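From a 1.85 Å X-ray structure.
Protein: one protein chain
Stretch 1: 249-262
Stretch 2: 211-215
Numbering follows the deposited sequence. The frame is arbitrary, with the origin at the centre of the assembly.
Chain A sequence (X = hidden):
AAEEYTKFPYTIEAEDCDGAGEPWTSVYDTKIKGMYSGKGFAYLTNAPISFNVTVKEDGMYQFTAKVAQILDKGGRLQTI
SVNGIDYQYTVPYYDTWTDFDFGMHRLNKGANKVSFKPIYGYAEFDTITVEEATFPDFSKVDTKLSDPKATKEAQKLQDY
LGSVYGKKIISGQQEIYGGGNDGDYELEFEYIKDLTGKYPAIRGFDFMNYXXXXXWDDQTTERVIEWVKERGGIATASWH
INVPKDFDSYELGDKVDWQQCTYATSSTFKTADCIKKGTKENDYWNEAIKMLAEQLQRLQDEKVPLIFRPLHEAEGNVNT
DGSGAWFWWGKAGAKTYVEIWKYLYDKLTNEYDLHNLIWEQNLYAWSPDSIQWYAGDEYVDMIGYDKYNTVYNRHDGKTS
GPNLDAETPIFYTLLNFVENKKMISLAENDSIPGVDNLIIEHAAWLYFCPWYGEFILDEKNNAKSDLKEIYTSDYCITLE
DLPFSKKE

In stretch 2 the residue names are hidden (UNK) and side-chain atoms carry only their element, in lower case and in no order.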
ATOM      1  N   SER A 249      -6.234 -14.605  33.686  1.00 34.36           N
ATOM      2  CA  SER A 249      -5.791 -14.337  35.051  1.00 36.59           C
ATOM      3  C   SER A 249      -5.489 -12.858  35.262  1.00 35.63           C
ATOM      4  O   SER A 249      -5.297 -12.411  36.392  1.00 35.48           O
ATOM      5  CB  SER A 249      -4.556 -15.173  35.391  1.00 37.92           C
ATOM      6  OG  SER A 249      -3.427 -14.727  34.663  1.00 36.95           O
ATOM      7  N   TYR A 250      -5.445 -12.102  34.169  1.00 29.76           N
ATOM      8  CA  TYR A 250      -5.170 -10.674  34.249  1.00 28.47           C
ATOM      9  C   TYR A 250      -6.309  -9.914  34.922  1.00 31.52           C
ATOM     10  O   TYR A 250      -7.483 -10.205  34.702  1.00 32.35           O
ATOM     11  CB  TYR A 250      -4.916 -10.096  32.853  1.00 26.80           C
ATOM     12  CG  TYR A 250      -4.826  -8.586  32.825  1.00 28.29           C
ATOM     13  CD1 TYR A 250      -3.659  -7.935  33.205  1.00 28.84           C
ATOM     14  CD2 TYR A 250      -5.907  -7.811  32.420  1.00 25.24           C
ATOM     15  CE1 TYR A 250      -3.570  -6.552  33.184  1.00 28.38           C
ATOM     16  CE2 TYR A 250      -5.830  -6.430  32.398  1.00 24.38           C
ATOM     17  CZ  TYR A 250      -4.658  -5.806  32.779  1.00 29.02           C
ATOM     18  OH  TYR A 250      -4.579  -4.431  32.757  1.00 23.23           O
ATOM     19  N   GLU A 251      -5.943  -8.944  35.755  1.00 31.65           N
ATOM     20  CA  GLU A 251      -6.900  -7.994  36.308  1.00 34.03           C
ATOM     21  C   GLU A 251      -6.386  -6.581  36.053  1.00 33.03           C
ATOM     22  O   GLU A 251      -5.181  -6.367  35.941  1.00 31.91           O
ATOM     23  CB  GLU A 251      -7.120  -8.237  37.804  1.00 38.71           C
ATOM     24  CG  GLU A 251      -7.287  -9.701  38.165  1.00 42.90           C
ATOM     25  CD  GLU A 251      -7.664  -9.912  39.614  1.00 48.97           C
ATOM     26  OE1 GLU A 251      -7.396  -9.011  40.440  1.00 50.71           O
ATOM     27  OE2 GLU A 251      -8.218 -10.988  39.930  1.00 51.87           O
ATOM     28  N   LEU A 252      -7.302  -5.624  35.940  1.00 32.76           N
ATOM     29  CA  LEU A 252      -6.926  -4.244  35.651  1.00 31.77           C
ATOM     30  C   LEU A 252      -5.970  -3.699  36.708  1.00 31.59           C
ATOM     31  O   LEU A 252      -6.216  -3.828  37.905  1.00 31.81           O
ATOM     32  CB  LEU A 252      -8.168  -3.358  35.563  1.00 33.08           C
ATOM     33  CG  LEU A 252      -9.178  -3.688  34.465  1.00 32.65           C
ATOM     34  CD1 LEU A 252     -10.363  -2.743  34.558  1.00 33.92           C
ATOM     35  CD2 LEU A 252      -8.527  -3.611  33.092  1.00 30.91           C
ATOM     36  N   GLY A 253      -4.873  -3.102  36.258  1.00 31.16           N
ATOM     37  CA  GLY A 253      -3.889  -2.548  37.168  1.00 32.36           C
ATOM     38  C   GLY A 253      -2.713  -3.473  37.412  1.00 32.60           C
ATOM     39  O   GLY A 253      -1.728  -3.079  38.039  1.00 33.60           O
ATOM     40  N   ASP A 254      -2.812  -4.706  36.923  1.00 31.23           N
ATOM     41  CA  ASP A 254      -1.731  -5.677  37.080  1.00 31.42           C
ATOM     42  C   ASP A 254      -0.486  -5.253  36.314  1.00 31.11           C
ATOM     43  O   ASP A 254      -0.571  -4.812  35.169  1.00 28.68           O
ATOM     44  CB  ASP A 254      -2.160  -7.068  36.602  1.00 30.69           C
ATOM     45  CG  ASP A 254      -3.024  -7.799  37.607  1.00 32.86           C
ATOM     46  OD1 ASP A 254      -3.051  -7.391  38.787  1.00 34.24           O
ATOM     47  OD2 ASP A 254      -3.665  -8.795  37.214  1.00 32.98           O
ATOM     48  N   LYS A 255       0.669  -5.392  36.955  1.00 33.81           N
ATOM     49  CA  LYS A 255       1.941  -5.231  36.273  1.00 35.14           C
ATOM     50  C   LYS A 255       2.262  -6.514  35.524  1.00 34.17           C
ATOM     51  O   LYS A 255       2.385  -7.578  36.130  1.00 35.65           O
ATOM     52  CB  LYS A 255       3.060  -4.901  37.263  1.00 40.78           C
ATOM     53  CG  LYS A 255       3.316  -3.417  37.482  1.00 43.78           C
ATOM     54  CD  LYS A 255       2.815  -2.566  36.325  1.00 44.39           C
ATOM     55  CE  LYS A 255       3.198  -1.106  36.516  1.00 46.46           C
ATOM     56  NZ  LYS A 255       3.379  -0.756  37.953  1.00 50.23           N
ATOM     57  N   VAL A 256       2.379  -6.417  34.205  1.00 32.04           N
ATOM     58  CA  VAL A 256       2.716  -7.574  33.387  1.00 30.81           C
ATOM     59  C   VAL A 256       3.996  -7.306  32.604  1.00 30.96           C
ATOM     60  O   VAL A 256       4.048  -6.372  31.805  1.00 29.80           O
ATOM     61  CB  VAL A 256       1.580  -7.930  32.404  1.00 28.53           C
ATOM     62  CG1 VAL A 256       1.845  -9.280  31.758  1.00 29.43           C
ATOM     63  CG2 VAL A 256       0.236  -7.936  33.114  1.00 28.09           C
ATOM     64  N   ASP A 257       5.025  -8.116  32.845  1.00 32.81           N
ATOM     65  CA  ASP A 257       6.281  -7.996  32.110  1.00 34.20           C
ATOM     66  C   ASP A 257       6.015  -8.114  30.617  1.00 31.70           C
ATOM     67  O   ASP A 257       5.141  -8.875  30.200  1.00 31.13           O
ATOM     68  CB  ASP A 257       7.283  -9.065  32.546  1.00 39.30           C
ATOM     69  CG  ASP A 257       7.606  -9.000  34.025  1.00 43.31           C
ATOM     70  OD1 ASP A 257       7.520  -7.901  34.612  1.00 44.07           O
ATOM     71  OD2 ASP A 257       7.949 -10.054  34.598  1.00 46.03           O
ATOM     72  N   TRP A 258       6.766  -7.366  29.813  1.00 39.16           N
ATOM     73  CA  TRP A 258       6.520  -7.332  28.375  1.00 37.34           C
ATOM     74  C   TRP A 258       6.701  -8.713  27.746  1.00 35.69           C
ATOM     75  O   TRP A 258       6.087  -9.018  26.726  1.00 32.62           O
ATOM     76  CB  TRP A 258       7.430  -6.304  27.690  1.00 40.65           C
ATOM     77  CG  TRP A 258       8.885  -6.649  27.693  1.00 46.55           C
ATOM     78  CD1 TRP A 258       9.816  -6.264  28.613  1.00 50.70           C
ATOM     79  CD2 TRP A 258       9.583  -7.433  26.718  1.00 48.99           C
ATOM     80  NE1 TRP A 258      11.049  -6.770  28.276  1.00 54.63           N
ATOM     81  CE2 TRP A 258      10.933  -7.491  27.116  1.00 53.74           C
ATOM     82  CE3 TRP A 258       9.196  -8.096  25.547  1.00 47.67           C
ATOM     83  CZ2 TRP A 258      11.899  -8.183  26.388  1.00 57.34           C
ATOM     84  CZ3 TRP A 258      10.155  -8.784  24.826  1.00 51.05           C
ATOM     85  CH2 TRP A 258      11.491  -8.822  25.248  1.00 55.67           C
ATOM     86  N   GLN A 259       7.520  -9.553  28.374  1.00 38.39           N
ATOM     87  CA  GLN A 259       7.723 -10.919  27.903  1.00 39.48           C
ATOM     88  C   GLN A 259       6.430 -11.728  27.991  1.00 36.32           C
ATOM     89  O   GLN A 259       6.252 -12.708  27.268  1.00 36.01           O
ATOM     90  CB  GLN A 259       8.826 -11.617  28.703  1.00 44.86           C
ATOM     91  CG  GLN A 259      10.033 -10.747  29.003  1.00 50.22           C
ATOM     92  CD  GLN A 259       9.943 -10.086  30.366  1.00 52.42           C
ATOM     93  OE1 GLN A 259       9.900 -10.764  31.395  1.00 55.22           O
ATOM     94  NE2 GLN A 259       9.908  -8.761  30.380  1.00 51.51           N
ATOM     95  N   GLN A 260       5.534 -11.315  28.883  1.00 34.43           N
ATOM     96  CA  GLN A 260       4.246 -11.981  29.047  1.00 32.31           C
ATOM     97  C   GLN A 260       3.145 -11.239  28.302  1.00 29.55           C
ATOM     98  O   GLN A 260       1.959 -11.512  28.486  1.00 29.07           O
ATOM     99  CB  GLN A 260       3.884 -12.107  30.529  1.00 33.76           C
ATOM    100  CG  GLN A 260       4.485 -13.323  31.215  1.00 38.02           C
ATOM    101  CD  GLN A 260       5.999 -13.307  31.220  1.00 43.03           C
ATOM    102  OE1 GLN A 260       6.618 -12.413  31.795  1.00 46.09           O
ATOM    103  NE2 GLN A 260       6.605 -14.295  30.572  1.00 44.30           N
ATOM    104  N   CYS A 261       3.546 -10.291  27.464  1.00 26.84           N
ATOM    105  CA  CYS A 261       2.604  -9.560  26.627  1.00 24.21           C
ATOM    106  C   CYS A 261       2.836  -9.902  25.163  1.00 24.35           C
ATOM    107  O   CYS A 261       3.879 -10.449  24.802  1.00 26.50           O
ATOM    108  CB  CYS A 261       2.739  -8.055  26.850  1.00 24.14           C
ATOM    109  SG  CYS A 261       2.493  -7.543  28.562  1.00 25.32           S
ATOM    110  N   THR A 262       1.861  -9.584  24.321  1.00 22.50           N
ATOM    111  CA  THR A 262       1.984  -9.844  22.896  1.00 23.69           C
ATOM    112  C   THR A 262       1.109  -8.889  22.093  1.00 22.69           C
ATOM    113  O   THR A 262       0.099  -8.386  22.591  1.00 21.35           O
ATOM    114  CB  THR A 262       1.601 -11.303  22.553  1.00 24.78           C
ATOM    115  OG1 THR A 262       1.899 -11.576  21.178  1.00 27.54           O
ATOM    116  CG2 THR A 262       0.119 -11.550  22.805  1.00 22.27           C
ATOM    117  N   UNK A 211       1.813   2.174  27.687  1.00 18.20           N
ATOM    118  CA  UNK A 211       0.746   1.184  27.854  1.00 18.70           C
ATOM    119  C   UNK A 211       0.484   0.858  29.331  1.00 18.71           C
ATOM    120  O   UNK A 211       1.311   1.159  30.189  1.00 18.62           O
ATOM    121  c   UNK A 211       1.099  -0.090  27.081  1.00 17.89           C
ATOM    122  o   UNK A 211       2.111  -1.578  28.656  1.00 17.88           O
ATOM    123  c   UNK A 211       2.271  -0.832  27.688  1.00 18.16           C
ATOM    124  n   UNK A 211       3.456  -0.638  27.118  1.00 17.63           N
ATOM    125  N   UNK A 212      -0.676   0.247  29.634  1.00 18.90           N
ATOM    126  CA  UNK A 212      -1.020  -0.034  31.035  1.00 19.33           C
ATOM    127  C   UNK A 212      -0.357  -1.274  31.643  1.00 21.03           C
ATOM    128  O   UNK A 212      -0.608  -1.563  32.813  1.00 22.84           O
ATOM    129  c   UNK A 212      -2.543  -0.235  30.987  1.00 18.94           C
ATOM    130  c   UNK A 212      -2.982   0.333  29.673  1.00 19.42           C
ATOM    131  c   UNK A 212      -1.840   0.075  28.751  1.00 19.18           C
ATOM    132  N   UNK A 213       0.468  -1.983  30.877  1.00 20.95           N
ATOM    133  CA  UNK A 213       1.022  -3.258  31.330  1.00 21.35           C
ATOM    134  C   UNK A 213       2.459  -3.145  31.833  1.00 21.59           C
ATOM    135  O   UNK A 213       2.783  -3.608  32.926  1.00 21.68           O
ATOM    136  c   UNK A 213      -1.298  -5.195  30.823  1.00 20.50           C
ATOM    137  c   UNK A 213       0.955  -4.286  30.200  1.00 21.58           C
ATOM    138  c   UNK A 213      -0.453  -4.612  29.699  1.00 20.68           C
ATOM    139  c   UNK A 213      -0.404  -5.565  28.517  1.00 20.84           C
ATOM    140  N   UNK A 214       3.316  -2.538  31.021  1.00 21.26           N
ATOM    141  CA  UNK A 214       4.722  -2.366  31.363  1.00 21.37           C
ATOM    142  C   UNK A 214       5.171  -0.963  30.972  1.00 22.09           C
ATOM    143  O   UNK A 214       6.345  -0.727  30.684  1.00 22.82           O
ATOM    144  o   UNK A 214       4.707  -3.733  25.059  1.00 23.26           O
ATOM    145  c   UNK A 214       5.582  -3.423  30.664  1.00 21.91           C
ATOM    146  c   UNK A 214       6.132  -2.773  28.283  1.00 21.25           C
ATOM    147  c   UNK A 214       5.922  -2.845  26.913  1.00 20.90           C
ATOM    148  c   UNK A 214       4.135  -4.393  27.280  1.00 21.29           C
ATOM    149  c   UNK A 214       5.353  -3.506  29.168  1.00 21.03           C
ATOM    150  c   UNK A 214       4.923  -3.657  26.418  1.00 21.72           C
ATOM    151  c   UNK A 214       4.352  -4.315  28.643  1.00 20.80           C
ATOM    152  N   UNK A 215       4.218  -0.037  30.972  1.00 21.91           N
ATOM    153  CA  UNK A 215       4.437   1.301  30.461  1.00 22.17           C
ATOM    154  C   UNK A 215       5.558   2.081  31.111  1.00 23.06           C
ATOM    155  O   UNK A 215       5.783   1.992  32.319  1.00 23.69           O
TER
HETATM  156  O   HOH W   1      -2.565  -3.288  34.061  1.00 22.13           O

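Position 211 carries four side-chain atoms: two carbons, the second bearing one oxygen and one nitrogen, a flat carboxamide. None of them touches stretch 1. The oxygen turns back on its own loop and accepts the backbone N of 213 and the backbone N of 214, each at 2.8 Å, and a group able to do that while its nitrogen donates elsewhere in the structure is an amide. This is Asn211, a residue that shapes the loop rather than the contact.

Position 212 has three carbons that close a ring onto the backbone N. They make no side-chain contact with stretch 1; the nearest approach is CB to Tyr250 OH at 5.0 Å. The closed ring by itself identifies Pro212, and the useful group is the carbonyl. Pro212 O accepts from water 1 at 2.9 Å, and the same water donates to Asp254 O at 2.7 Å and accepts from Tyr250 OH at 2.7 Å. Pro212 O and Asp254 O, 4.0 Å apart and both acceptors, are thus joined by a donor they share.

Position 213 shows four carbons, forked at the second, with no polar atom. One tip lies 3.5 Å from Tyr250 CE1 and 3.9 Å from Val256 CG2; the other reaches Cys261 SG at 3.5 Å. A forked aliphatic chain of this length is leucine. Leu213, with chi1 m and chi2 t, is buried and gives up more area to stretch 1 than any other residue here. Its backbone works too: Val256 N donates to Leu213 O at 3.1 Å.

Position 214 has one carbon leading to a six-carbon ring that bears one oxygen. Trp258 CB sits over one face of this ring, 3.6 Å from the ring centroid and almost exactly on its normal, a CH-pi contact, and Cys261 SG lies at the ring edge. A ring so substituted is a tyrosine, Tyr214. The Trp258 indole turns an edge toward the Tyr214 face, with planes at 62°. Near the ring plane, Cys261 SG approaches Tyr214 CD1 to 3.7 Å.

Position 215 has no side-chain atoms, so it is Gly215. A CB here would fall 2.1 Å from Asn211 O; the constraint comes from within the loop, since nothing of stretch 1 is near.

The contact combines one backbone hydrogen bond, a water bridge and apolar side-chain packing. The bond, Val256 N to Leu213 O, falls at the closest CA pair of the two stretches, and water 1 donates to both Pro212 O and Asp254 O, two acceptors that could not bond each other directly. Leu213 fits among Tyr250, Val256 and Cys261, while Tyr214 offers a face to Trp258 and an edge to Cys261. Asn211 holds the two contact residues by their backbone nitrogens.

Stretch 2 (211-215) NPLYG
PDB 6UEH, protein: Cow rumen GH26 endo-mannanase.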